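Long-range contacts in glyoxalase family protein, putative (Bacillus anthracis, PDB 2QQZ), which is of unknown function but belongs to the glyoxalase/bleomycin resistance protein/dioxygenase superfamily, whose members include metal-dependent enzymes and antibiotic-binding proteins: residues A18-E23 against I62-N67; I95-D100 against F109-P114; H101-V106 against E120-K125. One frame throughout, in Å; residues are numbered along the deposited sequence. Where two conformers were deposited one is given.

Contact 1: A18-E23 against I62-N67; sequences APVGCE and IGVEQN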
loop_
_atom_site.group_PDB
_atom_site.type_symbol
_atom_site.label_atom_id
_atom_site.label_comp_id
_atom_site.label_asym_id
_atom_site.label_seq_id
_atom_site.Cartn_x
_atom_site.Cartn_y
_atom_site.Cartn_z
ATOM N N ALA A 18 -5.003 -12.623 0.527
ATOM C CA ALA A 18 -6.308 -13.243 0.432
ATOM C C ALA A 18 -6.106 -14.740 0.509
ATOM O O ALA A 18 -4.983 -15.246 0.293
ATOM C CB ALA A 18 -6.960 -12.851 -0.887
ATOM N N PRO A 19 -7.166 -15.480 0.844
ATOM C CA PRO A 19 -6.946 -16.919 0.892
ATOM C C PRO A 19 -6.864 -17.643 -0.463
ATOM O O PRO A 19 -7.306 -17.120 -1.497
ATOM C CB PRO A 19 -8.158 -17.436 1.681
ATOM C CG PRO A 19 -9.222 -16.388 1.530
ATOM C CD PRO A 19 -8.524 -15.080 1.260
ATOM N N VAL A 20 -6.400 -18.893 -0.420
ATOM C CA VAL A 20 -6.420 -19.717 -1.644
ATOM C C VAL A 20 -7.864 -19.771 -2.161
ATOM O O VAL A 20 -8.791 -19.893 -1.367
ATOM C CB VAL A 20 -5.919 -21.125 -1.301
ATOM C CG1 VAL A 20 -5.865 -22.008 -2.509
ATOM C CG2 VAL A 20 -4.538 -21.027 -0.652
ATOM N N GLY A 21 -8.059 -19.708 -3.474
ATOM C CA GLY A 21 -9.398 -19.770 -4.063
ATOM C C GLY A 21 -10.107 -18.432 -4.136
ATOM O O GLY A 21 -11.266 -18.378 -4.487
ATOM N N CYS A 22 -9.411 -17.340 -3.855
ATOM C CA CYS A 22 -10.061 -16.025 -3.684
ATOM C C CYS A 22 -10.491 -15.344 -4.995
ATOM O O CYS A 22 -11.188 -14.310 -4.933
ATOM C CB CYS A 22 -9.095 -15.046 -2.989
ATOM S SG CYS A 22 -7.602 -14.754 -4.036
ATOM N N GLU A 23 -10.061 -15.879 -6.155
ATOM C CA GLU A 23 -10.076 -15.103 -7.404
ATOM C C GLU A 23 -11.462 -14.631 -7.795
ATOM O O GLU A 23 -11.622 -13.497 -8.238
ATOM C CB GLU A 23 -9.419 -15.887 -8.549
ATOM C CG GLU A 23 -7.910 -16.124 -8.399
ATOM C CD GLU A 23 -7.534 -17.336 -7.543
ATOM O OE1 GLU A 23 -8.430 -18.010 -6.992
ATOM O OE2 GLU A 23 -6.321 -17.601 -7.411
ATOM N N ILE A 62 -3.660 -8.827 -5.702
ATOM C CA ILE A 62 -4.276 -9.718 -4.682
ATOM C C ILE A 62 -3.486 -11.010 -4.738
ATOM O O ILE A 62 -3.538 -11.750 -5.748
ATOM C CB ILE A 62 -5.782 -9.956 -4.954
ATOM C CG1 ILE A 62 -6.554 -8.622 -5.163
ATOM C CG2 ILE A 62 -6.339 -10.831 -3.839
ATOM C CD1 ILE A 62 -6.329 -7.650 -3.946
ATOM N N GLY A 63 -2.730 -11.280 -3.663
ATOM C CA GLY A 63 -1.860 -12.437 -3.587
ATOM C C GLY A 63 -2.410 -13.451 -2.596
ATOM O O GLY A 63 -2.839 -13.107 -1.460
ATOM N N VAL A 64 -2.377 -14.704 -3.026
ATOM C CA VAL A 64 -2.940 -15.842 -2.309
ATOM C C VAL A 64 -2.014 -16.184 -1.145
ATOM O O VAL A 64 -0.767 -16.237 -1.320
ATOM C CB VAL A 64 -3.108 -17.060 -3.264
ATOM C CG1 VAL A 64 -3.066 -18.325 -2.499
ATOM C CG2 VAL A 64 -4.431 -16.984 -3.947
ATOM N N GLU A 65 -2.613 -16.410 0.041
ATOM C CA GLU A 65 -1.840 -16.820 1.212
ATOM C C GLU A 65 -2.535 -17.951 1.952
ATOM O O GLU A 65 -3.674 -17.812 2.437
ATOM C CB GLU A 65 -1.605 -15.623 2.150
ATOM C CG GLU A 65 -0.750 -14.493 1.548
ATOM C CD GLU A 65 0.729 -14.868 1.267
ATOM O OE1 GLU A 65 1.184 -15.964 1.677
ATOM O OE2 GLU A 65 1.450 -14.042 0.638
ATOM N N GLN A 66 -1.874 -19.092 2.053
ATOM C CA GLN A 66 -2.417 -20.149 2.796
ATOM C C GLN A 66 -2.588 -19.762 4.272
ATOM O O GLN A 66 -3.565 -20.184 4.915
ATOM C CB GLN A 66 -1.452 -21.315 2.692
ATOM C CG GLN A 66 -1.828 -22.448 3.398
ATOM C CD GLN A 66 -0.686 -23.442 3.424
ATOM O OE1 GLN A 66 0.467 -23.119 3.087
ATOM N NE2 GLN A 66 -0.993 -24.640 3.814
ATOM N N ASN A 67 -1.664 -18.939 4.772
ATOM C CA ASN A 67 -1.740 -18.459 6.166
ATOM C C ASN A 67 -2.316 -17.041 6.206
ATOM O O ASN A 67 -1.866 -16.208 6.934
ATOM C CB ASN A 67 -0.382 -18.524 6.831
ATOM C CG ASN A 67 0.065 -19.945 7.093
ATOM O OD1 ASN A 67 1.213 -20.306 6.784
ATOM N ND2 ASN A 67 -0.836 -20.772 7.636
HETATM O O HOH W 1 -6.010 -19.681 2.425
#

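Contact 2: I95-D100 against F109-P114; sequences IEVIDD and FYVSDP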
loop_
_atom_site.group_PDB
_atom_site.type_symbol
_atom_site.label_atom_id
_atom_site.label_comp_id
_atom_site.label_asym_id
_atom_site.label_seq_id
_atom_site.Cartn_x
_atom_site.Cartn_y
_atom_site.Cartn_z
ATOM N N ILE A 95 -22.642 -2.508 -0.027
ATOM C CA ILE A 95 -21.345 -2.424 0.649
ATOM C C ILE A 95 -21.416 -1.534 1.883
ATOM O O ILE A 95 -21.922 -0.408 1.813
ATOM C CB ILE A 95 -20.230 -1.912 -0.313
ATOM C CG1 ILE A 95 -20.123 -2.837 -1.531
ATOM C CG2 ILE A 95 -18.897 -1.800 0.414
ATOM C CD1 ILE A 95 -19.793 -4.303 -1.137
ATOM N N GLU A 96 -20.913 -2.028 3.009
ATOM C CA GLU A 96 -20.886 -1.241 4.240
ATOM C C GLU A 96 -19.716 -0.243 4.238
ATOM O O GLU A 96 -18.559 -0.626 4.016
ATOM C CB GLU A 96 -20.815 -2.165 5.466
ATOM C CG GLU A 96 -22.049 -3.061 5.684
ATOM C CD GLU A 96 -23.214 -2.378 6.435
ATOM O OE1 GLU A 96 -23.110 -1.193 6.850
ATOM O OE2 GLU A 96 -24.258 -3.047 6.614
ATOM N N VAL A 97 -20.012 1.033 4.491
ATOM C CA VAL A 97 -18.960 2.063 4.555
ATOM C C VAL A 97 -18.803 2.676 5.944
ATOM O O VAL A 97 -19.784 2.865 6.690
ATOM C CB VAL A 97 -19.080 3.168 3.469
ATOM C CG1 VAL A 97 -19.506 2.587 2.136
ATOM C CG2 VAL A 97 -20.014 4.271 3.920
ATOM N N ILE A 98 -17.566 2.945 6.316
ATOM C CA ILE A 98 -17.275 3.524 7.604
ATOM C C ILE A 98 -16.589 4.854 7.355
ATOM O O ILE A 98 -15.422 4.901 6.966
ATOM C CB ILE A 98 -16.370 2.617 8.484
ATOM C CG1 ILE A 98 -17.059 1.270 8.752
ATOM C CG2 ILE A 98 -16.002 3.345 9.824
ATOM C CD1 ILE A 98 -16.194 0.310 9.471
ATOM N N ASP A 99 -17.328 5.934 7.599
ATOM C CA ASP A 99 -16.844 7.298 7.342
ATOM C C ASP A 99 -15.746 7.637 8.350
ATOM O O ASP A 99 -15.677 7.031 9.429
ATOM C CB ASP A 99 -17.998 8.299 7.430
ATOM C CG ASP A 99 -18.944 8.202 6.244
ATOM O OD1 ASP A 99 -18.513 8.217 5.066
ATOM O OD2 ASP A 99 -20.170 8.120 6.496
ATOM N N ASP A 100 -14.877 8.583 7.995
ATOM C CA ASP A 100 -13.885 9.078 8.929
ATOM C C ASP A 100 -13.734 10.599 8.807
ATOM O O ASP A 100 -13.483 11.115 7.710
ATOM C CB ASP A 100 -12.536 8.419 8.675
ATOM C CG ASP A 100 -11.539 8.774 9.740
ATOM O OD1 ASP A 100 -11.115 9.958 9.823
ATOM O OD2 ASP A 100 -11.226 7.860 10.510
ATOM N N PHE A 109 -13.366 7.395 3.687
ATOM C CA PHE A 109 -14.119 6.330 4.342
ATOM C C PHE A 109 -13.430 4.992 4.091
ATOM O O PHE A 109 -12.611 4.857 3.131
ATOM C CB PHE A 109 -15.578 6.301 3.858
ATOM C CG PHE A 109 -15.763 5.927 2.401
ATOM C CD1 PHE A 109 -15.890 4.594 2.023
ATOM C CD2 PHE A 109 -15.826 6.906 1.416
ATOM C CE1 PHE A 109 -16.098 4.248 0.707
ATOM C CE2 PHE A 109 -16.013 6.574 0.063
ATOM C CZ PHE A 109 -16.129 5.258 -0.297
ATOM N N TYR A 110 -13.775 3.998 4.916
ATOM C CA TYR A 110 -13.172 2.669 4.804
ATOM C C TYR A 110 -14.248 1.702 4.401
ATOM O O TYR A 110 -15.416 1.874 4.737
ATOM C CB TYR A 110 -12.610 2.210 6.141
ATOM C CG TYR A 110 -11.746 3.214 6.824
ATOM C CD1 TYR A 110 -10.544 3.620 6.245
ATOM C CD2 TYR A 110 -12.076 3.713 8.083
ATOM C CE1 TYR A 110 -9.717 4.544 6.865
ATOM C CE2 TYR A 110 -11.223 4.637 8.734
ATOM C CZ TYR A 110 -10.071 5.052 8.104
ATOM O OH TYR A 110 -9.183 5.954 8.689
ATOM N N VAL A 111 -13.834 0.660 3.709
ATOM C CA VAL A 111 -14.652 -0.515 3.492
ATOM C C VAL A 111 -13.754 -1.723 3.793
ATOM O O VAL A 111 -12.526 -1.594 3.868
ATOM C CB VAL A 111 -15.192 -0.579 2.046
ATOM C CG1 VAL A 111 -15.846 0.718 1.667
ATOM C CG2 VAL A 111 -14.065 -0.868 1.060
ATOM N N SER A 112 -14.357 -2.880 3.960
ATOM C CA SER A 112 -13.640 -4.148 4.012
ATOM C C SER A 112 -13.858 -4.885 2.684
ATOM O O SER A 112 -14.974 -4.941 2.154
ATOM C CB SER A 112 -14.159 -5.027 5.157
ATOM O OG SER A 112 -13.870 -4.414 6.419
ATOM N N ASP A 113 -12.817 -5.483 2.136
ATOM C CA ASP A 113 -13.039 -6.341 0.947
ATOM C C ASP A 113 -13.680 -7.671 1.435
ATOM O O ASP A 113 -13.936 -7.825 2.642
ATOM C CB ASP A 113 -11.751 -6.568 0.110
ATOM C CG ASP A 113 -10.701 -7.455 0.820
ATOM O OD1 ASP A 113 -11.044 -8.121 1.838
ATOM O OD2 ASP A 113 -9.550 -7.528 0.315
ATOM N N PRO A 114 -13.974 -8.609 0.507
ATOM C CA PRO A 114 -14.622 -9.847 0.903
ATOM C C PRO A 114 -13.783 -10.674 1.905
ATOM O O PRO A 114 -14.361 -11.554 2.560
ATOM C CB PRO A 114 -14.751 -10.584 -0.428
ATOM C CG PRO A 114 -14.773 -9.534 -1.379
ATOM C CD PRO A 114 -13.764 -8.597 -0.946
HETATM O O HOH W 2 -17.122 -2.792 4.274
#

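Contact 3: H101-V106 against E120-K125; sequences HARPDV and EFMENK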
loop_
_atom_site.group_PDB
_atom_site.type_symbol
_atom_site.label_atom_id
_atom_site.label_comp_id
_atom_site.label_asym_id
_atom_site.label_seq_id
_atom_site.Cartn_x
_atom_site.Cartn_y
_atom_site.Cartn_z
ATOM N N HIS A 101 -13.909 11.312 9.917
ATOM C CA HIS A 101 -13.945 12.750 9.875
ATOM C C HIS A 101 -12.767 13.396 10.557
ATOM O O HIS A 101 -12.810 14.588 10.797
ATOM C CB HIS A 101 -15.265 13.261 10.511
ATOM C CG HIS A 101 -16.475 12.676 9.862
ATOM N ND1 HIS A 101 -16.974 13.151 8.671
ATOM C CD2 HIS A 101 -17.242 11.613 10.192
ATOM C CE1 HIS A 101 -18.007 12.416 8.303
ATOM N NE2 HIS A 101 -18.195 11.480 9.211
ATOM N N ALA A 102 -11.720 12.640 10.872
ATOM C CA ALA A 102 -10.664 13.202 11.724
ATOM C C ALA A 102 -9.753 14.175 10.972
ATOM O O ALA A 102 -9.193 15.067 11.558
ATOM C CB ALA A 102 -9.861 12.087 12.393
ATOM N N ARG A 103 -9.666 14.020 9.651
ATOM C CA ARG A 103 -8.772 14.802 8.798
ATOM C C ARG A 103 -9.698 15.711 7.964
ATOM O O ARG A 103 -10.323 15.252 7.003
ATOM C CB ARG A 103 -7.955 13.807 7.951
ATOM C CG ARG A 103 -6.679 14.369 7.387
ATOM C CD ARG A 103 -5.997 13.396 6.431
ATOM N NE ARG A 103 -5.217 14.200 5.493
ATOM C CZ ARG A 103 -4.510 13.728 4.506
ATOM N NH1 ARG A 103 -4.447 12.411 4.265
ATOM N NH2 ARG A 103 -3.860 14.596 3.742
ATOM N N PRO A 104 -9.826 16.993 8.346
ATOM C CA PRO A 104 -10.933 17.878 7.877
ATOM C C PRO A 104 -10.769 18.481 6.459
ATOM O O PRO A 104 -11.731 19.007 5.904
ATOM C CB PRO A 104 -10.996 18.988 8.951
ATOM C CG PRO A 104 -9.591 19.083 9.490
ATOM C CD PRO A 104 -8.893 17.703 9.244
ATOM N N ASP A 105 -9.542 18.389 5.946
ATOM C CA ASP A 105 -9.142 18.769 4.586
ATOM C C ASP A 105 -9.475 17.659 3.543
ATOM O O ASP A 105 -9.366 17.864 2.322
ATOM C CB ASP A 105 -7.622 19.071 4.575
ATOM C CG ASP A 105 -6.797 18.067 5.414
ATOM O OD1 ASP A 105 -7.086 17.900 6.620
ATOM O OD2 ASP A 105 -5.839 17.448 4.871
ATOM N N VAL A 106 -9.901 16.500 4.038
ATOM C CA VAL A 106 -10.092 15.313 3.214
ATOM C C VAL A 106 -11.401 14.597 3.560
ATOM O O VAL A 106 -11.771 14.425 4.720
ATOM C CB VAL A 106 -8.882 14.342 3.333
ATOM C CG1 VAL A 106 -9.142 13.060 2.598
ATOM C CG2 VAL A 106 -7.595 14.957 2.738
ATOM N N GLU A 120 -9.118 2.099 2.168
ATOM C CA GLU A 120 -9.579 3.462 2.363
ATOM C C GLU A 120 -9.708 4.178 1.026
ATOM O O GLU A 120 -8.902 3.948 0.091
ATOM C CB GLU A 120 -8.565 4.189 3.209
ATOM C CG GLU A 120 -8.862 5.744 3.325
ATOM C CD GLU A 120 -7.763 6.440 4.075
ATOM O OE1 GLU A 120 -6.999 5.725 4.799
ATOM O OE2 GLU A 120 -7.636 7.691 3.915
ATOM N N PHE A 121 -10.778 4.957 0.890
ATOM C CA PHE A 121 -11.004 5.858 -0.230
ATOM C C PHE A 121 -11.025 7.293 0.274
ATOM O O PHE A 121 -11.647 7.593 1.330
ATOM C CB PHE A 121 -12.288 5.462 -0.922
ATOM C CG PHE A 121 -12.260 4.052 -1.458
ATOM C CD1 PHE A 121 -11.472 3.726 -2.568
ATOM C CD2 PHE A 121 -12.978 3.044 -0.837
ATOM C CE1 PHE A 121 -11.450 2.439 -3.076
ATOM C CE2 PHE A 121 -12.927 1.767 -1.328
ATOM C CZ PHE A 121 -12.163 1.469 -2.448
HETATM N N MSE A 122 -10.311 8.188 -0.433
HETATM C CA MSE A 122 -10.242 9.589 -0.032
HETATM C C MSE A 122 -10.243 10.574 -1.211
HETATM O O MSE A 122 -9.826 10.215 -2.284
HETATM C CB MSE A 122 -8.955 9.845 0.722
HETATM C CG MSE A 122 -7.718 9.434 -0.069
HETATM SE SE MSE A 122 -6.215 10.180 0.951
HETATM C CE MSE A 122 -6.209 12.015 0.173
ATOM N N GLU A 123 -10.679 11.814 -0.959
ATOM C CA GLU A 123 -10.520 12.906 -1.909
ATOM C C GLU A 123 -10.294 14.192 -1.144
ATOM O O GLU A 123 -10.880 14.393 -0.078
ATOM C CB GLU A 123 -11.771 12.982 -2.802
ATOM C CG GLU A 123 -11.634 13.947 -3.975
ATOM C CD GLU A 123 -12.892 14.056 -4.795
ATOM O OE1 GLU A 123 -13.994 13.765 -4.278
ATOM O OE2 GLU A 123 -12.794 14.464 -5.971
ATOM N N ASN A 124 -9.429 15.070 -1.646
ATOM C CA ASN A 124 -9.370 16.410 -1.058
ATOM C C ASN A 124 -10.687 17.163 -1.192
ATOM O O ASN A 124 -11.409 17.038 -2.210
ATOM C CB ASN A 124 -8.226 17.209 -1.660
ATOM C CG ASN A 124 -6.911 16.489 -1.505
ATOM O OD1 ASN A 124 -6.652 15.878 -0.476
ATOM N ND2 ASN A 124 -6.093 16.515 -2.538
ATOM N N LYS A 125 -11.015 17.923 -0.158
ATOM C CA LYS A 125 -12.136 18.851 -0.239
ATOM C C LYS A 125 -11.793 20.017 -1.180
ATOM O O LYS A 125 -10.659 20.463 -1.250
ATOM C CB LYS A 125 -12.499 19.401 1.138
ATOM C CG LYS A 125 -13.205 18.427 2.047
ATOM C CD LYS A 125 -14.126 19.173 3.015
ATOM C CE LYS A 125 -14.830 18.206 3.961
ATOM N NZ LYS A 125 -14.294 18.206 5.364
HETATM O O HOH W 3 -6.547 10.105 3.937
HETATM O O HOH W 4 -13.842 15.205 6.523
#

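Contact 1: A18-E23 against I62-N67
Ala18 O takes a 2.7 Å hydrogen bond from Glu65 N, with the CA-H of Val64 as a weaker second contact. The Glu65 amide comes in almost along the C=O axis, at a C=O...N angle of 175°. Ala18 N makes a weak bond to Gly63 O at 3.0 Å, so Ala18 is tied on both sides of Val64, the pattern of a parallel bridge. Past Pro19 and Glu65 the chains diverge, and a water accepts from Val20 N and donates to Glu65 O.

Val64 fills the angle between strand and turn with its two methyls. CG1 packs on Val20 CG2 at 3.6 Å; CG2 reaches Cys22 SG at 3.9 Å. The sulfur is brought there by a chi1 of 63°, which sets it between the backbone N and the carbonyl carbon. On the same side Ala18 CB rests on Ile62 CG2, 3.6 Å away, and Phe115 packs against Ala18, Pro19 and Cys22. A type II turn, Pro19 to Cys22, then leads into helix 23-33. Joining the parallel strands 8-18 and 58-64, first and last in chain order but side by side in the sheet, is characteristic of the beta-alpha-beta-beta-beta module of the glyoxalase fold.

Contact 2: I95-D100 against F109-P114
A beta hairpin built from strands 98-100 and 106-112 is held here by Ile98 and Tyr110, an antiparallel hydrogen-bonded pair. Ile98 N donates to Tyr110 O at 2.9 Å and Tyr110 N returns a bond to Ile98 O at 2.8 Å, both nearly straight. Asp99 and Phe109 follow as the non-hydrogen-bonded pair. In the other direction the backbones separate, and one water bridges the gap, donating to Glu96 O at 2.6 Å and accepting from Ser112 N.

On the face carrying Phe109, the ring meets Val97: with chi1 at 66° Phe109 CG lies between the backbone N and the carbonyl carbon, and CD1 comes to 3.8 Å from Val97 CB. Val111 CG1 lies at the edge of the same ring, in its plane, and touches both Val97 CG1 and Ile95 CG2 at 4.1 Å, making a small aliphatic cluster. Asp99 OD1 approaches Phe109 CB at 3.7 Å, but its charge is paired with Lys87. On the other face Asp100 crosses Tyr110 obliquely, the carboxylate and ring planes 74° apart, with Asp100 CB 4.0 Å from Tyr110 CE2. Asp100 OD1 is engaged by Arg108 and Ala102 N.

Helix 83-92 packs on Phe109 through Ile83, Phe86 and Lys87, while helix 23-33 meets Ile95 and Val111 with Thr33 and Phe29. Tyr110 instead faces Arg118, in a cation-pi contact, and Glu120, both on strand 118-124, the next strand of the sheet.

Contact 3: H101-V106 against E120-K125
Arg103 and Met122 meet at the guanidinium, with the selenium atom SE of the selenomethionine lying 4.4 Å from NH1. Arg103 opens a type I turn, Arg103 to Val106, that leads from strand 98-100 into strand 106-112. One face of its flat group takes Val106 CG2, offset toward the rim. The guanidinium is also tied by its nitrogens: NE makes a weak hydrogen bond of 3.4 Å to Asp105 OD2, part of a salt bridge, and NH1 binds weakly to a water that donates to Glu120 OE2 at 2.6 Å. Trp52 of the second subunit packs on Arg103 as well, which places Arg103 at the dimer interface.

Where strand 106-112 begins, Val106 pairs with Asn124 at the end of strand 118-124, as an antiparallel non-hydrogen-bonded pair. Val106 CG1, anti to its backbone N, presses on Met122 CB at 3.7 Å and also touches Glu123 O. Its other methyl, CG2, comes within 3.5 Å of Asn124 OD1.

Glu120, earlier on the same strand, accepts a bond from His75 NE2 at OE1 and packs on His13 of the second subunit. A glutamate on the last strand close to histidines from both subunits is consistent with the metal sites of related glyoxalases, though metal binding here is an inference.

At the turn the backbone is pinned twice by Lys125. Its amide N donates to Asp105 O at 3.0 Å, almost straight at 175°. The side chain folds back beside the turn, bent at its last torsion (chi4 105°), and a water links NZ to Val106 O. Lys125 NZ donates to Pro104 O at 2.7 Å, from 35° out of the carbonyl plane.

Contact 1 is complete before contact 2 begins, whereas contacts 2 and 3 alternate along the chain. Contacts 2 and 3, with centres 14 Å apart, lie on the sheet of strands 76-80, 118-124, 106-112 and 98-100. They touch where strands 106-112 and 118-124 run side by side, with Phe109 O 2.9 Å from Phe121 N. Contact 1 belongs to the other four-stranded sheet, its centre about 21 Å from that of contact 2 and about 30 Å from that of contact 3. Both sheets have strand order 1-4-3-2, the duplicated layout of the glyoxalase fold. Contacts 1 and 3 flank the subunit's centre and both meet the second subunit, so the dimer interface draws on both chain halves.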